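PDB 4BE3: alginate lyase, family PL7 from Zobellia galactanivorans, which probably cleaves alginate from the chain end by beta-elimination, as an exolytic polysaccharide lyase of family PL7. Local coordinates for residues V91-Y103 with P269-V281. Residues are numbered along the deposited sequence; the frame is centred on the assembly and turned at random.
Sequences VSTSGDARVAASY and PEDNLVWSTGADV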
loop_
_atom_site.group_PDB
_atom_site.type_symbol
_atom_site.label_atom_id
_atom_site.label_comp_id
_atom_site.label_asym_id
_atom_site.label_seq_id
_atom_site.Cartn_x
_atom_site.Cartn_y
_atom_site.Cartn_z
ATOM N N VAL A 91 2.650 25.977 -21.439
ATOM C CA VAL A 91 1.717 26.425 -20.403
ATOM C C VAL A 91 0.856 27.537 -20.997
ATOM O O VAL A 91 1.143 28.007 -22.104
ATOM C CB VAL A 91 2.456 27.020 -19.172
ATOM C CG1 VAL A 91 3.201 25.871 -18.379
ATOM C CG2 VAL A 91 3.458 28.110 -19.652
ATOM N N SER A 92 -0.186 27.950 -20.277
ATOM C CA SER A 92 -1.061 28.965 -20.922
ATOM C C SER A 92 -0.267 30.195 -21.268
ATOM O O SER A 92 0.527 30.701 -20.442
ATOM C CB SER A 92 -2.144 29.377 -19.957
ATOM O OG SER A 92 -2.941 30.328 -20.603
ATOM N N THR A 93 -0.523 30.757 -22.466
ATOM C CA THR A 93 0.118 32.054 -22.836
ATOM C C THR A 93 -0.747 33.207 -22.425
ATOM O O THR A 93 -0.401 34.294 -22.801
ATOM C CB THR A 93 0.252 32.122 -24.393
ATOM O OG1 THR A 93 -1.005 31.844 -24.990
ATOM C CG2 THR A 93 1.229 30.989 -24.834
ATOM N N SER A 94 -1.894 33.001 -21.783
ATOM C CA SER A 94 -2.646 34.149 -21.226
ATOM C C SER A 94 -2.988 33.871 -19.763
ATOM O O SER A 94 -2.885 32.731 -19.289
ATOM C CB SER A 94 -3.960 34.305 -22.004
ATOM O OG SER A 94 -4.738 33.103 -22.010
ATOM N N GLY A 95 -3.343 34.943 -19.039
ATOM C CA GLY A 95 -3.663 34.750 -17.577
ATOM C C GLY A 95 -3.225 36.135 -17.017
ATOM O O GLY A 95 -2.538 36.950 -17.718
ATOM N N ASP A 96 -3.614 36.388 -15.780
ATOM C CA ASP A 96 -3.356 37.636 -15.111
ATOM C C ASP A 96 -2.051 37.421 -14.306
ATOM O O ASP A 96 -1.969 36.556 -13.450
ATOM C CB ASP A 96 -4.561 37.895 -14.228
ATOM C CG ASP A 96 -4.416 39.179 -13.467
ATOM O OD1 ASP A 96 -3.308 39.525 -13.026
ATOM O OD2 ASP A 96 -5.432 39.866 -13.313
ATOM N N ALA A 97 -1.008 38.183 -14.616
ATOM C CA ALA A 97 0.318 37.939 -13.890
ATOM C C ALA A 97 0.291 38.287 -12.446
ATOM O O ALA A 97 1.220 37.878 -11.736
ATOM C CB ALA A 97 1.404 38.855 -14.594
ATOM N N ARG A 98 -0.751 38.934 -11.932
ATOM C CA ARG A 98 -0.794 39.204 -10.490
ATOM C C ARG A 98 -1.245 37.907 -9.727
ATOM O O ARG A 98 -1.097 37.916 -8.494
ATOM C CB ARG A 98 -1.973 40.226 -10.205
ATOM C CG ARG A 98 -1.515 41.601 -10.786
ATOM C CD ARG A 98 -2.783 42.545 -10.576
ATOM N NE ARG A 98 -3.949 42.000 -11.315
ATOM C CZ ARG A 98 -5.248 42.191 -10.982
ATOM N NH1 ARG A 98 -5.620 42.939 -9.929
ATOM N NH2 ARG A 98 -6.263 41.560 -11.611
ATOM N N VAL A 99 -1.739 36.945 -10.466
ATOM C CA VAL A 99 -2.344 35.698 -9.779
ATOM C C VAL A 99 -1.221 34.678 -9.784
ATOM O O VAL A 99 -0.772 34.274 -10.841
ATOM C CB VAL A 99 -3.566 35.256 -10.635
ATOM C CG1 VAL A 99 -4.131 34.000 -9.946
ATOM C CG2 VAL A 99 -4.640 36.403 -10.618
ATOM N N ALA A 100 -0.945 34.107 -8.597
ATOM C CA ALA A 100 0.228 33.195 -8.354
ATOM C C ALA A 100 0.066 32.003 -9.232
ATOM O O ALA A 100 1.114 31.512 -9.720
ATOM C CB ALA A 100 0.229 32.836 -6.867
ATOM N N ALA A 101 -1.155 31.457 -9.434
ATOM C CA ALA A 101 -1.214 30.233 -10.301
ATOM C C ALA A 101 -1.047 30.391 -11.764
ATOM O O ALA A 101 -0.949 29.405 -12.501
ATOM C CB ALA A 101 -2.626 29.516 -10.012
ATOM N N SER A 102 -1.133 31.682 -12.266
ATOM C CA SER A 102 -1.169 31.788 -13.723
ATOM C C SER A 102 0.089 31.172 -14.398
ATOM O O SER A 102 1.174 31.211 -13.857
ATOM C CB SER A 102 -1.131 33.313 -14.148
ATOM O OG SER A 102 -2.413 33.848 -13.745
ATOM N N TYR A 103 -0.106 30.672 -15.604
ATOM C CA TYR A 103 0.941 30.200 -16.490
ATOM C C TYR A 103 1.634 28.970 -15.895
ATOM O O TYR A 103 2.785 28.723 -16.244
ATOM C CB TYR A 103 2.048 31.270 -16.707
ATOM C CG TYR A 103 1.471 32.698 -16.900
ATOM C CD1 TYR A 103 0.588 33.006 -17.931
ATOM C CD2 TYR A 103 1.895 33.670 -15.977
ATOM C CE1 TYR A 103 0.128 34.359 -18.015
ATOM C CE2 TYR A 103 1.479 35.001 -16.119
ATOM C CZ TYR A 103 0.575 35.270 -17.061
ATOM O OH TYR A 103 0.178 36.643 -17.117
ATOM N N PRO A 269 -10.065 36.883 -11.581
ATOM C CA PRO A 269 -9.081 37.100 -10.470
ATOM C C PRO A 269 -9.689 37.746 -9.279
ATOM O O PRO A 269 -9.325 37.407 -8.193
ATOM C CB PRO A 269 -8.022 37.993 -11.104
ATOM C CG PRO A 269 -7.937 37.458 -12.564
ATOM C CD PRO A 269 -9.480 37.361 -12.894
ATOM N N GLU A 270 -10.703 38.618 -9.486
ATOM C CA GLU A 270 -11.357 39.269 -8.338
ATOM C C GLU A 270 -11.950 38.244 -7.404
ATOM O O GLU A 270 -12.060 38.454 -6.208
ATOM C CB GLU A 270 -12.434 40.329 -8.866
ATOM C CG GLU A 270 -11.814 41.449 -9.701
ATOM C CD GLU A 270 -11.162 40.964 -11.054
ATOM O OE1 GLU A 270 -11.758 40.003 -11.654
ATOM O OE2 GLU A 270 -10.020 41.458 -11.481
ATOM N N ASP A 271 -12.359 37.113 -7.901
ATOM C CA ASP A 271 -12.914 36.109 -7.002
ATOM C C ASP A 271 -11.887 35.328 -6.170
ATOM O O ASP A 271 -12.209 34.848 -5.104
ATOM C CB ASP A 271 -13.810 35.132 -7.773
ATOM C CG ASP A 271 -15.106 35.900 -8.347
ATOM O OD1 ASP A 271 -15.382 37.089 -7.952
ATOM O OD2 ASP A 271 -15.796 35.327 -9.195
ATOM N N ASN A 272 -10.660 35.169 -6.664
ATOM C CA ASN A 272 -9.644 34.514 -5.836
ATOM C C ASN A 272 -8.287 34.930 -6.494
ATOM O O ASN A 272 -7.899 34.379 -7.524
ATOM C CB ASN A 272 -9.754 33.019 -5.980
ATOM C CG ASN A 272 -8.814 32.311 -5.055
ATOM O OD1 ASN A 272 -7.612 32.629 -4.966
ATOM N ND2 ASN A 272 -9.325 31.266 -4.408
ATOM N N LEU A 273 -7.677 35.941 -5.927
ATOM C CA LEU A 273 -6.388 36.461 -6.472
ATOM C C LEU A 273 -5.213 35.506 -6.468
ATOM O O LEU A 273 -4.218 35.815 -7.019
ATOM C CB LEU A 273 -5.922 37.801 -5.782
ATOM C CG LEU A 273 -5.004 38.611 -6.717
ATOM C CD1 LEU A 273 -5.780 39.164 -7.885
ATOM C CD2 LEU A 273 -4.349 39.825 -6.018
ATOM N N VAL A 274 -5.272 34.327 -5.821
ATOM C CA VAL A 274 -4.160 33.385 -5.832
ATOM C C VAL A 274 -4.340 32.294 -6.881
ATOM O O VAL A 274 -3.371 31.892 -7.567
ATOM C CB VAL A 274 -4.009 32.689 -4.479
ATOM C CG1 VAL A 274 -2.877 31.583 -4.453
ATOM C CG2 VAL A 274 -3.705 33.783 -3.439
ATOM N N TRP A 275 -5.611 31.891 -7.099
ATOM C CA TRP A 275 -5.867 30.705 -7.990
ATOM C C TRP A 275 -6.780 30.979 -9.190
ATOM O O TRP A 275 -6.849 30.095 -10.030
ATOM C CB TRP A 275 -6.612 29.596 -7.134
ATOM C CG TRP A 275 -5.754 29.129 -6.011
ATOM C CD1 TRP A 275 -5.809 29.475 -4.661
ATOM C CD2 TRP A 275 -4.649 28.142 -6.106
ATOM N NE1 TRP A 275 -4.842 28.780 -3.951
ATOM C CE2 TRP A 275 -4.103 28.016 -4.772
ATOM C CE3 TRP A 275 -4.053 27.457 -7.169
ATOM C CZ2 TRP A 275 -3.007 27.146 -4.500
ATOM C CZ3 TRP A 275 -2.974 26.553 -6.900
ATOM C CH2 TRP A 275 -2.473 26.398 -5.609
ATOM N N SER A 276 -7.518 32.124 -9.250
ATOM C CA SER A 276 -8.410 32.373 -10.419
ATOM C C SER A 276 -7.643 33.285 -11.360
ATOM O O SER A 276 -7.403 34.412 -11.031
ATOM C CB SER A 276 -9.765 33.054 -9.957
ATOM O OG SER A 276 -10.381 32.004 -9.118
ATOM N N THR A 277 -7.233 32.711 -12.504
ATOM C CA THR A 277 -6.200 33.348 -13.294
ATOM C C THR A 277 -6.700 34.212 -14.474
ATOM O O THR A 277 -5.905 34.886 -15.092
ATOM C CB THR A 277 -5.297 32.260 -13.862
ATOM O OG1 THR A 277 -6.118 31.218 -14.470
ATOM C CG2 THR A 277 -4.599 31.536 -12.689
ATOM N N GLY A 278 -7.994 34.139 -14.783
ATOM C CA GLY A 278 -8.567 35.101 -15.780
ATOM C C GLY A 278 -7.902 34.966 -17.150
ATOM O O GLY A 278 -7.726 35.961 -17.823
ATOM N N ALA A 279 -7.568 33.753 -17.584
ATOM C CA ALA A 279 -6.931 33.546 -18.865
ATOM C C ALA A 279 -7.996 33.481 -19.968
ATOM O O ALA A 279 -9.222 33.426 -19.681
ATOM C CB ALA A 279 -6.259 32.163 -18.835
ATOM N N ASP A 280 -7.521 33.481 -21.201
ATOM C CA ASP A 280 -8.434 33.390 -22.344
ATOM C C ASP A 280 -8.860 31.925 -22.475
ATOM O O ASP A 280 -7.950 31.068 -22.544
ATOM C CB ASP A 280 -7.618 33.751 -23.619
ATOM C CG ASP A 280 -7.306 35.270 -23.675
ATOM O OD1 ASP A 280 -7.984 36.075 -22.984
ATOM O OD2 ASP A 280 -6.302 35.552 -24.313
ATOM N N VAL A 281 -10.190 31.643 -22.446
ATOM C CA VAL A 281 -10.629 30.203 -22.462
ATOM C C VAL A 281 -11.626 30.006 -23.620
ATOM O O VAL A 281 -12.160 28.932 -23.715
ATOM C CB VAL A 281 -11.295 29.732 -21.117
ATOM C CG1 VAL A 281 -10.215 29.822 -20.020
ATOM C CG2 VAL A 281 -12.542 30.651 -20.763
HETATM O O HOH W 1 -1.599 36.154 -6.392
HETATM O O HOH W 2 -8.465 42.600 -9.087
#
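Asp96 N donates to Thr277 O at 2.8 Å, and Ala101 N donates to Val274 O at 2.9 Å. These two backbone bonds and a third, side-chain bond join the loop between strands 80-90 and 104-112, which crosses between the two antiparallel sheets of the PL7 beta-jelly-roll fold, to the loop before helix 286-291. The third runs from Asp280 N to Ser94 OG, 2.9 Å long and fairly straight at 160°. Ser94 OG lies between its own backbone N and carbonyl carbon (chi1 55°), which turns it to Asp280. Leu273 O takes a water that also donates to Arg98 O. The same water accepts a weak bond from Ala100 N.

Val99 wedges between these bonds. Its CG2 packs on Pro269 CB and Leu273 CD1, while CG1 lies against Val274 O and Thr277 CG2. The Thr277 hydroxyl is satisfied by Asn265 N.

Asp96 O accepts from Ser102 OG and Val99 N, which reach it from opposite faces of its plane. Asp96 OD1 accepts from Arg98 N, an Asx turn. Arg98 grips the same carboxylate side-on, with NE on OD1 and NH2 on OD2, the latter in the guanidinium plane. The Arg98 chain bends at chi3 (-60°), which turns one guanidinium face to Leu273 CD1. Glu270 OE2 sits at the edge, a long 3.8 Å from Arg98 NH2. A water fills in, accepting from Arg98 NH1 and donating to Glu270 OE2.

Main-chain groups thus provide most of the direct polar links between the two loops. The arginine lies between two carboxylates and probably offsets their mutual repulsion, but its tight partner is Asp96 in its own loop, while Glu270 is linked more loosely, by a long salt bridge and a water.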